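Local coordinates for ferric vibriobactin ABC transporter, periplasmic ferric vibriobactin-binding protein (Vibrio cholerae, PDB 3R5S) that probably binds the iron-loaded siderophore vibriobactin in the periplasm and hands it to an ABC transporter for import, at residues Gly163-Val168 / Thr229-Thr234; Leu38-Pro43 / Glu138-Thr143. All coordinates share one frame; numbering follows the deposited sequence.

Contact 1: Gly163-Val168 / Thr229-Thr234; sequences GRANIV and TTFLIT
Two neighbouring parallel strands, 165-168 and 229-232, pair here in the mixed sheet of the C-terminal lobe of this periplasmic binding protein. A165, N166, I167 and V168 lie beside T229, T230, F231 and L232 in turn, and the short strand axes approach to 4.5 Å. Backbone bonds alternate between the strands: N166 N donates to T229 O at 2.8 Å, F231 N to N166 O, V168 N to F231 O and I233 N to V168 O, those of F231 N and I233 N nearly straight, at 174° and 173°. At the start T229 N makes a weak bond to R164 O, and a water that donates to this oxygen and accepts from T229 OG1 also links the two. On one face the A165 methyl meets the edge of the F231 ring, CB to CE2 3.9 Å. Further along, I233 folds its CD1 back onto I167 CG2, 3.6 Å away; this CG2 stands anti to its own backbone N (CG1 at chi1 -56°), on the side where I233 comes in. The other face carries V168, whose CB lies 4.0 Å from L232 CD2 and whose CG2 reaches the T230 methyl. T230 OG1 is hydrogen-bonded to S254 OG. L190 of helix 185-192 packs on I167 and F231, and H186 on I167 and I233; helix 237-244 covers T230 and L232 with F243, and strand 260-262 continues the sheet beyond 229-232.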
# COMPACT_ATOMS: atom_id res chain seq x y z
N GLY A 163 -16.85 -20.39 -4.39
CA GLY A 163 -17.05 -19.47 -5.49
C GLY A 163 -16.04 -18.34 -5.57
O GLY A 163 -14.84 -18.54 -5.34
N ARG A 164 -16.53 -17.16 -5.92
CA ARG A 164 -15.67 -16.01 -6.18
C ARG A 164 -15.91 -14.91 -5.17
O ARG A 164 -16.89 -14.94 -4.41
CB ARG A 164 -15.91 -15.46 -7.58
CG ARG A 164 -15.56 -16.42 -8.70
CD ARG A 164 -15.96 -15.83 -10.04
NE ARG A 164 -17.40 -15.60 -10.09
CZ ARG A 164 -18.01 -14.86 -11.01
NH1 ARG A 164 -17.30 -14.27 -11.97
NH2 ARG A 164 -19.33 -14.71 -10.97
N ALA A 165 -15.02 -13.93 -5.19
CA ALA A 165 -15.17 -12.75 -4.37
C ALA A 165 -14.97 -11.52 -5.24
O ALA A 165 -14.29 -11.58 -6.26
CB ALA A 165 -14.15 -12.76 -3.25
N ASN A 166 -15.55 -10.40 -4.82
CA ASN A 166 -15.18 -9.13 -5.42
C ASN A 166 -14.61 -8.21 -4.36
O ASN A 166 -14.72 -8.50 -3.16
CB ASN A 166 -16.35 -8.49 -6.20
CG ASN A 166 -17.67 -8.57 -5.46
OD1 ASN A 166 -18.67 -9.06 -6.00
ND2 ASN A 166 -17.68 -8.09 -4.23
N ILE A 167 -13.95 -7.15 -4.82
CA ILE A 167 -13.30 -6.19 -3.94
C ILE A 167 -13.87 -4.81 -4.23
O ILE A 167 -13.65 -4.24 -5.29
CB ILE A 167 -11.77 -6.18 -4.15
CG1 ILE A 167 -11.21 -7.59 -3.96
CG2 ILE A 167 -11.09 -5.17 -3.22
CD1 ILE A 167 -9.73 -7.72 -4.37
N VAL A 168 -14.62 -4.28 -3.27
CA VAL A 168 -15.39 -3.07 -3.51
C VAL A 168 -14.98 -1.93 -2.59
O VAL A 168 -14.67 -2.15 -1.42
CB VAL A 168 -16.90 -3.36 -3.33
CG1 VAL A 168 -17.72 -2.07 -3.42
CG2 VAL A 168 -17.37 -4.37 -4.35
N THR A 229 -18.91 -13.62 -2.44
CA THR A 229 -18.26 -12.93 -1.33
C THR A 229 -17.83 -11.53 -1.72
O THR A 229 -17.39 -11.29 -2.85
CB THR A 229 -17.02 -13.72 -0.84
OG1 THR A 229 -17.45 -14.94 -0.22
CG2 THR A 229 -16.19 -12.91 0.15
N THR A 230 -17.95 -10.58 -0.79
CA THR A 230 -17.48 -9.23 -1.04
C THR A 230 -16.51 -8.77 0.03
O THR A 230 -16.80 -8.89 1.23
CB THR A 230 -18.62 -8.21 -1.08
OG1 THR A 230 -19.47 -8.47 -2.20
CG2 THR A 230 -18.06 -6.80 -1.16
N PHE A 231 -15.36 -8.24 -0.41
CA PHE A 231 -14.40 -7.62 0.50
C PHE A 231 -14.43 -6.11 0.32
O PHE A 231 -14.32 -5.62 -0.80
CB PHE A 231 -12.99 -8.15 0.25
CG PHE A 231 -12.79 -9.56 0.69
CD1 PHE A 231 -12.63 -9.87 2.05
CD2 PHE A 231 -12.77 -10.59 -0.23
CE1 PHE A 231 -12.44 -11.18 2.46
CE2 PHE A 231 -12.58 -11.91 0.18
CZ PHE A 231 -12.41 -12.20 1.52
N LEU A 232 -14.58 -5.38 1.42
CA LEU A 232 -14.77 -3.94 1.38
C LEU A 232 -13.52 -3.15 1.77
O LEU A 232 -12.97 -3.32 2.86
CB LEU A 232 -15.95 -3.53 2.27
CG LEU A 232 -17.31 -4.10 1.85
CD1 LEU A 232 -18.35 -3.89 2.93
CD2 LEU A 232 -17.75 -3.45 0.55
N ILE A 233 -13.08 -2.30 0.85
CA ILE A 233 -11.92 -1.45 1.03
C ILE A 233 -12.11 -0.43 2.15
O ILE A 233 -13.18 0.15 2.28
CB ILE A 233 -11.61 -0.68 -0.30
CG1 ILE A 233 -11.15 -1.65 -1.38
CG2 ILE A 233 -10.60 0.42 -0.09
CD1 ILE A 233 -10.07 -2.61 -0.93
N THR A 234 -11.06 -0.22 2.94
CA THR A 234 -11.01 0.82 3.96
C THR A 234 -12.16 0.73 4.97
O THR A 234 -12.62 1.75 5.49
CB THR A 234 -10.98 2.24 3.30
OG1 THR A 234 -9.96 2.27 2.29
CG2 THR A 234 -10.68 3.32 4.32
O HOH W 1 -16.92 -16.63 -2.42

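Contact 2: Leu38-Pro43 / Glu138-Thr143; sequences LAIDAP and EQAERT
I40 turns a methyl onto the flank of helix 137-155 just where helix 31-39 ends in a Schellman motif. D41, with positive phi, is the C-prime residue of that motif, and its N bonds to L38 O at 3.1 Å. I40, the first residue past the helical part, meets A140: CG2 touches A140 CA at 3.7 Å and A140 CB at 4.0 Å, so the branch methyl, rather than the longer CG1 arm, does the touching. With chi1 at 68° CG1 is tucked between the backbone N and the carbonyl carbon, while CG2 stands beside the N. One turn earlier than T143, Q139 sets its CB 3.8 Å from I40 O, and a bend at chi2 (84°) carries its amide away from the contact. T143 points its CB toward the helix end and approaches A39 with both branches, its CG2 lying 3.6 Å from A39 O. Around this junction, helix 123-134 packs on I40 with A127, L130 and T134, and L272 of helix 272-286 touches both A39 and T143. D41 also forms a salt bridge with R66, which hydrogen-bonds to L38 O as well. The T143 hydroxyl has two carbonyls within reach of its one proton, Q139 O in its own helix and A39 O across the contact, with OG1 3.0 Å from the first and 3.2 Å from the second.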
# COMPACT_ATOMS: atom_id res chain seq x y z
N LEU A 38 10.59 1.44 5.41
CA LEU A 38 10.58 0.70 6.67
C LEU A 38 10.55 -0.80 6.39
O LEU A 38 11.12 -1.59 7.13
CB LEU A 38 9.39 1.10 7.55
CG LEU A 38 9.39 2.55 8.08
CD1 LEU A 38 8.03 2.96 8.58
CD2 LEU A 38 10.44 2.77 9.16
N ALA A 39 9.88 -1.18 5.30
CA ALA A 39 9.71 -2.58 4.95
C ALA A 39 11.06 -3.26 4.70
O ALA A 39 11.23 -4.44 5.00
CB ALA A 39 8.79 -2.73 3.73
N ILE A 40 12.02 -2.52 4.16
CA ILE A 40 13.33 -3.10 3.87
C ILE A 40 14.38 -2.69 4.89
O ILE A 40 15.57 -2.90 4.68
CB ILE A 40 13.81 -2.80 2.42
CG1 ILE A 40 14.12 -1.30 2.24
CG2 ILE A 40 12.79 -3.31 1.42
CD1 ILE A 40 14.79 -0.96 0.88
N ASP A 41 13.91 -2.12 5.99
CA ASP A 41 14.77 -1.72 7.10
C ASP A 41 15.82 -0.72 6.67
O ASP A 41 16.95 -0.76 7.14
CB ASP A 41 15.45 -2.94 7.73
CG ASP A 41 14.46 -3.90 8.36
OD1 ASP A 41 13.31 -3.48 8.64
OD2 ASP A 41 14.82 -5.08 8.58
N ALA A 42 15.44 0.20 5.79
CA ALA A 42 16.34 1.28 5.41
C ALA A 42 16.50 2.26 6.56
O ALA A 42 15.57 2.43 7.36
CB ALA A 42 15.83 2.00 4.17
N PRO A 43 17.68 2.89 6.67
CA PRO A 43 17.97 3.88 7.72
C PRO A 43 17.26 5.22 7.50
O PRO A 43 17.89 6.23 7.15
CB PRO A 43 19.50 4.02 7.66
CG PRO A 43 19.86 3.67 6.25
CD PRO A 43 18.87 2.60 5.84
N GLU A 138 19.75 -6.89 -1.14
CA GLU A 138 19.54 -8.22 -0.56
C GLU A 138 18.36 -8.20 0.41
O GLU A 138 17.53 -9.11 0.42
CB GLU A 138 20.80 -8.74 0.14
CG GLU A 138 20.74 -10.22 0.52
CD GLU A 138 20.03 -10.48 1.84
OE1 GLU A 138 19.92 -9.53 2.65
OE2 GLU A 138 19.58 -11.63 2.08
N GLN A 139 18.28 -7.14 1.21
CA GLN A 139 17.18 -6.96 2.16
C GLN A 139 15.83 -6.82 1.46
O GLN A 139 14.82 -7.36 1.90
CB GLN A 139 17.43 -5.73 3.05
CG GLN A 139 18.54 -5.89 4.09
CD GLN A 139 19.95 -5.61 3.56
OE1 GLN A 139 20.90 -5.49 4.35
NE2 GLN A 139 20.11 -5.51 2.23
N ALA A 140 15.82 -6.07 0.36
CA ALA A 140 14.60 -5.91 -0.44
C ALA A 140 14.11 -7.28 -0.90
O ALA A 140 12.95 -7.65 -0.70
CB ALA A 140 14.84 -4.98 -1.63
N GLU A 141 15.01 -8.04 -1.51
CA GLU A 141 14.64 -9.36 -2.01
C GLU A 141 14.15 -10.26 -0.88
O GLU A 141 13.21 -11.03 -1.06
CB GLU A 141 15.80 -10.03 -2.75
CG GLU A 141 15.55 -11.51 -3.07
CD GLU A 141 14.38 -11.74 -4.01
OE1 GLU A 141 13.99 -10.81 -4.76
OE2 GLU A 141 13.83 -12.86 -4.01
N ARG A 142 14.80 -10.17 0.27
CA ARG A 142 14.46 -11.03 1.40
C ARG A 142 13.06 -10.72 1.89
O ARG A 142 12.25 -11.63 2.11
CB ARG A 142 15.46 -10.87 2.55
CG ARG A 142 15.31 -11.95 3.61
CD ARG A 142 15.97 -11.57 4.94
NE ARG A 142 17.43 -11.56 4.85
CZ ARG A 142 18.20 -12.65 4.87
NH1 ARG A 142 17.66 -13.86 4.99
NH2 ARG A 142 19.52 -12.53 4.79
N THR A 143 12.76 -9.44 2.06
CA THR A 143 11.43 -8.99 2.44
C THR A 143 10.35 -9.45 1.47
O THR A 143 9.30 -9.97 1.87
CB THR A 143 11.39 -7.46 2.49
OG1 THR A 143 12.33 -7.01 3.46
CG2 THR A 143 9.99 -6.96 2.82

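How the contacts relate
The two contacts flank the middle of the molecule, their centres 30 Å apart and their nearest atoms about 19 Å apart. Both segments of contact 2 precede those of contact 1 in the chain: helix 31-39 meets helix 137-155, and that long helix leads on to strand 165-169, whose pairing with 229-232 makes contact 1. Helix 137-155 is thus the connection between them, consistent with the interdomain helix that joins the two lobes in this binding-protein family. Contact 2 packs the beginning of this helix against the end of helix 31-39 in the N-terminal lobe, whereas contact 1 lies within the sheet of the other lobe; the siderophore probably binds in the cleft between the lobes, as in relatives.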